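GH26C (Muricauda sp. MAR_2010_75, PDB 6Q78) probably hydrolyses beta-1,4-mannosidic linkages in mannans, as an endo-acting beta-mannanase of glycoside hydrolase family 26. Local coordinates at residues D109-D122 with A147-R161. Sequence-based numbering, arbitrary orientation.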
loop_
_atom_site.group_PDB
_atom_site.type_symbol
_atom_site.label_atom_id
_atom_site.label_comp_id
_atom_site.label_asym_id
_atom_site.label_seq_id
_atom_site.Cartn_x
_atom_site.Cartn_y
_atom_site.Cartn_z
ATOM N N ASP A 109 -13.974 -7.750 -9.840
ATOM C CA ASP A 109 -13.118 -7.598 -8.662
ATOM C C ASP A 109 -12.203 -6.379 -8.830
ATOM O O ASP A 109 -12.010 -5.870 -9.932
ATOM C CB ASP A 109 -12.244 -8.839 -8.485
ATOM C CG ASP A 109 -12.914 -9.943 -7.699
ATOM O OD1 ASP A 109 -13.663 -9.633 -6.745
ATOM O OD2 ASP A 109 -12.672 -11.148 -7.996
ATOM N N PRO A 110 -11.661 -5.860 -7.733
ATOM C CA PRO A 110 -10.632 -4.820 -7.831
ATOM C C PRO A 110 -9.407 -5.352 -8.581
ATOM O O PRO A 110 -9.217 -6.572 -8.702
ATOM C CB PRO A 110 -10.316 -4.492 -6.358
ATOM C CG PRO A 110 -10.657 -5.790 -5.634
ATOM C CD PRO A 110 -11.847 -6.359 -6.354
ATOM N N GLY A 111 -8.546 -4.418 -9.055
ATOM C CA GLY A 111 -7.305 -4.886 -9.675
ATOM C C GLY A 111 -6.158 -5.092 -8.718
ATOM O O GLY A 111 -5.085 -5.560 -9.105
ATOM N N LEU A 112 -6.366 -4.742 -7.452
ATOM C CA LEU A 112 -5.322 -4.780 -6.435
ATOM C C LEU A 112 -5.955 -5.093 -5.086
ATOM O O LEU A 112 -7.062 -4.633 -4.783
ATOM C CB LEU A 112 -4.554 -3.445 -6.414
ATOM C CG LEU A 112 -3.536 -3.166 -5.317
ATOM C CD1 LEU A 112 -2.511 -2.193 -5.893
ATOM C CD2 LEU A 112 -4.184 -2.580 -4.135
ATOM N N LEU A 113 -5.254 -5.902 -4.305
ATOM C CA LEU A 113 -5.668 -6.267 -2.957
ATOM C C LEU A 113 -4.651 -5.744 -1.950
ATOM O O LEU A 113 -3.452 -5.990 -2.106
ATOM C CB LEU A 113 -5.732 -7.782 -2.830
ATOM C CG LEU A 113 -6.023 -8.318 -1.412
ATOM C CD1 LEU A 113 -7.420 -7.836 -0.983
ATOM C CD2 LEU A 113 -5.893 -9.822 -1.339
ATOM N N GLY A 114 -5.131 -5.042 -0.928
ATOM C CA GLY A 114 -4.292 -4.607 0.190
ATOM C C GLY A 114 -4.466 -5.562 1.355
ATOM O O GLY A 114 -5.581 -5.964 1.689
ATOM N N SER A 115 -3.337 -5.938 1.959
ATOM C CA SER A 115 -3.323 -6.753 3.186
ATOM C C SER A 115 -2.365 -6.130 4.195
ATOM O O SER A 115 -1.706 -5.120 3.919
ATOM C CB SER A 115 -2.805 -8.164 2.859
ATOM O OG SER A 115 -3.769 -8.785 1.971
ATOM N N ASP A 116 -2.297 -6.725 5.390
ATOM C CA ASP A 116 -1.548 -6.119 6.503
ATOM C C ASP A 116 -0.754 -7.217 7.184
ATOM O O ASP A 116 -1.281 -8.302 7.453
ATOM C CB ASP A 116 -2.544 -5.486 7.488
ATOM C CG ASP A 116 -1.901 -4.472 8.459
ATOM O OD1 ASP A 116 -0.720 -4.626 8.877
ATOM O OD2 ASP A 116 -2.652 -3.533 8.879
ATOM N N PHE A 117 0.517 -6.944 7.484
ATOM C CA PHE A 117 1.324 -7.866 8.294
ATOM C C PHE A 117 0.985 -7.856 9.786
ATOM O O PHE A 117 1.493 -8.724 10.517
ATOM C CB PHE A 117 2.820 -7.592 8.102
ATOM C CG PHE A 117 3.387 -8.214 6.851
ATOM C CD1 PHE A 117 3.443 -9.599 6.729
ATOM C CD2 PHE A 117 3.894 -7.430 5.829
ATOM C CE1 PHE A 117 3.966 -10.200 5.575
ATOM C CE2 PHE A 117 4.429 -8.018 4.636
ATOM C CZ PHE A 117 4.452 -9.432 4.548
ATOM N N MET A 118 0.133 -6.930 10.249
ATOM C CA MET A 118 -0.241 -6.804 11.668
ATOM C C MET A 118 -0.437 -8.136 12.411
ATOM O O MET A 118 0.231 -8.407 13.427
ATOM C CB MET A 118 -1.523 -5.977 11.714
ATOM C CG MET A 118 -2.096 -5.812 13.121
ATOM S SD MET A 118 -3.593 -4.764 13.102
ATOM C CE MET A 118 -4.746 -5.592 12.001
ATOM N N PHE A 119 -1.391 -8.956 11.974
ATOM C CA PHE A 119 -1.670 -10.180 12.718
ATOM C C PHE A 119 -0.590 -11.241 12.472
ATOM O O PHE A 119 -0.405 -12.142 13.308
ATOM C CB PHE A 119 -3.065 -10.695 12.317
ATOM C CG PHE A 119 -4.243 -9.842 12.840
ATOM C CD1 PHE A 119 -4.174 -9.175 14.065
ATOM C CD2 PHE A 119 -5.342 -9.629 12.025
ATOM C CE1 PHE A 119 -5.235 -8.384 14.520
ATOM C CE2 PHE A 119 -6.425 -8.856 12.496
ATOM C CZ PHE A 119 -6.344 -8.220 13.717
ATOM N N ILE A 120 0.116 -11.161 11.344
ATOM C CA ILE A 120 1.162 -12.120 11.035
ATOM C C ILE A 120 2.339 -11.952 11.979
ATOM O O ILE A 120 3.050 -12.934 12.280
ATOM C CB ILE A 120 1.524 -11.947 9.549
ATOM C CG1 ILE A 120 0.284 -12.285 8.695
ATOM C CG2 ILE A 120 2.742 -12.787 9.146
ATOM C CD1 ILE A 120 0.429 -11.858 7.234
ATOM N N THR A 121 2.564 -10.738 12.484
ATOM C CA THR A 121 3.714 -10.476 13.351
ATOM C C THR A 121 3.325 -10.309 14.816
ATOM O O THR A 121 4.164 -9.922 15.648
ATOM C CB THR A 121 4.504 -9.231 12.919
ATOM O OG1 THR A 121 3.667 -8.061 13.015
ATOM C CG2 THR A 121 5.023 -9.402 11.486
ATOM N N ASP A 122 2.092 -10.614 15.180
ATOM C CA ASP A 122 1.678 -10.405 16.563
ATOM C C ASP A 122 2.483 -11.296 17.504
ATOM O O ASP A 122 2.773 -12.456 17.184
ATOM C CB ASP A 122 0.186 -10.750 16.718
ATOM C CG ASP A 122 -0.397 -10.157 18.014
ATOM O OD1 ASP A 122 -0.237 -10.772 19.103
ATOM O OD2 ASP A 122 -0.932 -9.030 17.937
ATOM N N ALA A 147 -5.802 -13.664 -5.071
ATOM C CA ALA A 147 -5.563 -12.454 -5.852
ATOM C C ALA A 147 -4.513 -12.699 -6.930
ATOM O O ALA A 147 -4.711 -12.334 -8.103
ATOM C CB ALA A 147 -5.129 -11.304 -4.923
ATOM N N PHE A 148 -3.379 -13.314 -6.562
ATOM C CA PHE A 148 -2.320 -13.541 -7.536
ATOM C C PHE A 148 -2.796 -14.472 -8.649
ATOM O O PHE A 148 -2.500 -14.242 -9.831
ATOM C CB PHE A 148 -1.100 -14.139 -6.828
ATOM C CG PHE A 148 0.028 -14.467 -7.748
ATOM C CD1 PHE A 148 0.796 -13.455 -8.302
ATOM C CD2 PHE A 148 0.298 -15.782 -8.074
ATOM C CE1 PHE A 148 1.844 -13.752 -9.145
ATOM C CE2 PHE A 148 1.351 -16.104 -8.927
ATOM C CZ PHE A 148 2.130 -15.066 -9.450
ATOM N N ASP A 149 -3.531 -15.542 -8.294
ATOM C CA ASP A 149 -4.022 -16.454 -9.340
ATOM C C ASP A 149 -4.928 -15.740 -10.332
ATOM O O ASP A 149 -5.017 -16.155 -11.494
ATOM C CB ASP A 149 -4.788 -17.629 -8.723
ATOM C CG ASP A 149 -3.894 -18.677 -8.066
ATOM O OD1 ASP A 149 -2.651 -18.609 -8.221
ATOM O OD2 ASP A 149 -4.473 -19.596 -7.401
ATOM N N MET A 150 -5.635 -14.694 -9.902
ATOM C CA MET A 150 -6.504 -13.911 -10.779
ATOM C C MET A 150 -5.757 -12.773 -11.471
ATOM O O MET A 150 -6.352 -12.079 -12.327
ATOM C CB MET A 150 -7.697 -13.364 -9.966
ATOM C CG MET A 150 -8.568 -14.503 -9.456
ATOM S SD MET A 150 -10.136 -13.935 -8.749
ATOM C CE MET A 150 -9.531 -12.857 -7.495
ATOM N N GLY A 151 -4.477 -12.584 -11.130
ATOM C CA GLY A 151 -3.650 -11.559 -11.736
ATOM C C GLY A 151 -3.595 -10.237 -11.008
ATOM O O GLY A 151 -2.960 -9.298 -11.511
ATOM N N LEU A 152 -4.276 -10.109 -9.878
ATOM C CA LEU A 152 -4.258 -8.859 -9.135
ATOM C C LEU A 152 -2.875 -8.593 -8.577
ATOM O O LEU A 152 -2.057 -9.501 -8.412
ATOM C CB LEU A 152 -5.220 -8.904 -7.949
ATOM C CG LEU A 152 -6.721 -8.710 -8.209
ATOM C CD1 LEU A 152 -7.310 -9.736 -9.146
ATOM C CD2 LEU A 152 -7.450 -8.695 -6.883
ATOM N N VAL A 153 -2.631 -7.312 -8.263
ATOM C CA VAL A 153 -1.440 -6.864 -7.544
ATOM C C VAL A 153 -1.732 -6.943 -6.049
ATOM O O VAL A 153 -2.825 -6.618 -5.606
ATOM C CB VAL A 153 -1.124 -5.426 -7.970
ATOM C CG1 VAL A 153 0.031 -4.838 -7.189
ATOM C CG2 VAL A 153 -0.852 -5.347 -9.475
ATOM N N ASN A 154 -0.729 -7.332 -5.252
ATOM C CA ASN A 154 -0.845 -7.402 -3.786
ATOM C C ASN A 154 0.082 -6.387 -3.131
ATOM O O ASN A 154 1.277 -6.353 -3.433
ATOM C CB ASN A 154 -0.466 -8.800 -3.268
ATOM C CG ASN A 154 -1.541 -9.833 -3.503
ATOM O OD1 ASN A 154 -2.551 -9.872 -2.782
ATOM N ND2 ASN A 154 -1.345 -10.682 -4.499
ATOM N N VAL A 155 -0.463 -5.597 -2.210
ATOM C CA VAL A 155 0.296 -4.631 -1.420
ATOM C C VAL A 155 0.087 -4.963 0.056
ATOM O O VAL A 155 -1.049 -5.210 0.475
ATOM C CB VAL A 155 -0.150 -3.189 -1.732
ATOM C CG1 VAL A 155 0.776 -2.199 -0.998
ATOM C CG2 VAL A 155 -0.154 -2.932 -3.216
ATOM N N PHE A 156 1.173 -4.974 0.844
ATOM C CA PHE A 156 1.090 -5.120 2.301
ATOM C C PHE A 156 1.598 -3.884 3.015
ATOM O O PHE A 156 2.722 -3.430 2.745
ATOM C CB PHE A 156 1.976 -6.263 2.805
ATOM C CG PHE A 156 1.346 -7.629 2.743
ATOM C CD1 PHE A 156 1.167 -8.279 1.508
ATOM C CD2 PHE A 156 0.918 -8.254 3.904
ATOM C CE1 PHE A 156 0.598 -9.564 1.443
ATOM C CE2 PHE A 156 0.378 -9.560 3.845
ATOM C CZ PHE A 156 0.230 -10.206 2.612
ATOM N N CYS A 157 0.793 -3.374 3.947
ATOM C CA CYS A 157 1.257 -2.425 4.950
ATOM C C CYS A 157 1.523 -3.220 6.228
ATOM O O CYS A 157 1.413 -4.454 6.248
ATOM C CB CYS A 157 0.253 -1.278 5.143
ATOM S SG CYS A 157 -1.368 -1.829 5.783
ATOM N N TRP A 158 1.926 -2.528 7.302
ATOM C CA TRP A 158 2.297 -3.213 8.542
ATOM C C TRP A 158 1.933 -2.329 9.726
ATOM O O TRP A 158 2.710 -1.437 10.112
ATOM C CB TRP A 158 3.784 -3.508 8.517
ATOM C CG TRP A 158 4.241 -4.352 9.671
ATOM C CD1 TRP A 158 3.456 -5.100 10.525
ATOM C CD2 TRP A 158 5.594 -4.606 10.055
ATOM N NE1 TRP A 158 4.251 -5.779 11.446
ATOM C CE2 TRP A 158 5.568 -5.494 11.164
ATOM C CE3 TRP A 158 6.822 -4.147 9.592
ATOM C CZ2 TRP A 158 6.728 -5.949 11.771
ATOM C CZ3 TRP A 158 7.984 -4.583 10.230
ATOM C CH2 TRP A 158 7.924 -5.468 11.294
ATOM N N HIS A 159 0.767 -2.603 10.334
ATOM C CA HIS A 159 0.419 -1.937 11.586
ATOM C C HIS A 159 1.105 -2.719 12.700
ATOM O O HIS A 159 0.544 -3.633 13.329
ATOM C CB HIS A 159 -1.089 -1.825 11.758
ATOM C CG HIS A 159 -1.709 -0.772 10.893
ATOM N ND1 HIS A 159 -2.070 -1.009 9.581
ATOM C CD2 HIS A 159 -2.058 0.516 11.157
ATOM C CE1 HIS A 159 -2.589 0.097 9.066
ATOM N NE2 HIS A 159 -2.575 1.043 9.992
ATOM N N PHE A 160 2.382 -2.362 12.901
ATOM C CA PHE A 160 3.319 -3.076 13.774
ATOM C C PHE A 160 3.158 -2.578 15.206
ATOM O O PHE A 160 3.425 -1.417 15.504
ATOM C CB PHE A 160 4.713 -2.804 13.195
ATOM C CG PHE A 160 5.890 -3.411 13.964
ATOM C CD1 PHE A 160 5.741 -4.522 14.770
ATOM C CD2 PHE A 160 7.158 -2.869 13.802
ATOM C CE1 PHE A 160 6.855 -5.064 15.435
ATOM C CE2 PHE A 160 8.244 -3.373 14.490
ATOM C CZ PHE A 160 8.095 -4.463 15.311
ATOM N N ARG A 161 2.647 -3.439 16.076
ATOM C CA ARG A 161 2.479 -3.048 17.472
ATOM C C ARG A 161 3.845 -2.806 18.099
ATOM O O ARG A 161 4.808 -3.533 17.845
ATOM C CB ARG A 161 1.672 -4.107 18.238
ATOM C CG ARG A 161 0.244 -4.190 17.712
ATOM C CD ARG A 161 -0.550 -5.331 18.326
ATOM N NE ARG A 161 -1.693 -5.628 17.475
ATOM C CZ ARG A 161 -2.864 -5.014 17.524
ATOM N NH1 ARG A 161 -3.086 -4.048 18.404
ATOM N NH2 ARG A 161 -3.819 -5.367 16.646
HETATM O O HOH W 1 -2.512 -8.226 -0.490
HETATM O O HOH W 2 0.500 -7.454 15.787
HETATM O O HOH W 3 3.130 -6.667 15.451
#
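Asp116 grips His159 with both carboxylate oxygens. OD2 of Asp116 takes the ring N-H of His159 ND1 at 2.7 Å, with carboxylate and imidazole planes 48° apart. OD1 of Asp116 accepts His159 N through its syn lone pair (2.9 Å). Met118 N reaches the same OD1 from above the carboxylate plane, closing an Asx turn. With CG of Asp116 anti to the backbone N (chi1 -163°), the carboxylate reaches past Cys157. A leucine here would probably leave ND1 of His159 without its acceptor, the ring less firmly fixed, and the backbone N-H groups of Met118 and His159 without theirs. His159 NE2 hydrogen-bonds a Tris molecule, probably from the crystallisation liquor, which may mark the substrate pocket. Strands 112-116 and 153-157 are parallel neighbours in the TIM barrel, joined by helix 132-150 in a beta-alpha-beta crossover. Phe117 N donates to Cys157 O (2.9 Å), continuing the parallel pairing. On the helix-facing side, the rings of Phe117 and Phe156 stack face to face, centroids 4.4 Å apart. Ser115 CB lies over the opposite face of Phe156, and Val144 of helix 132-150 touches both Ser115 and Phe156. Trp158 NE1 donates to Thr121 OG1 (2.8 Å), while Phe117 CB covers a face of the indole. Ile203 of helix 193-208 touches all three residues.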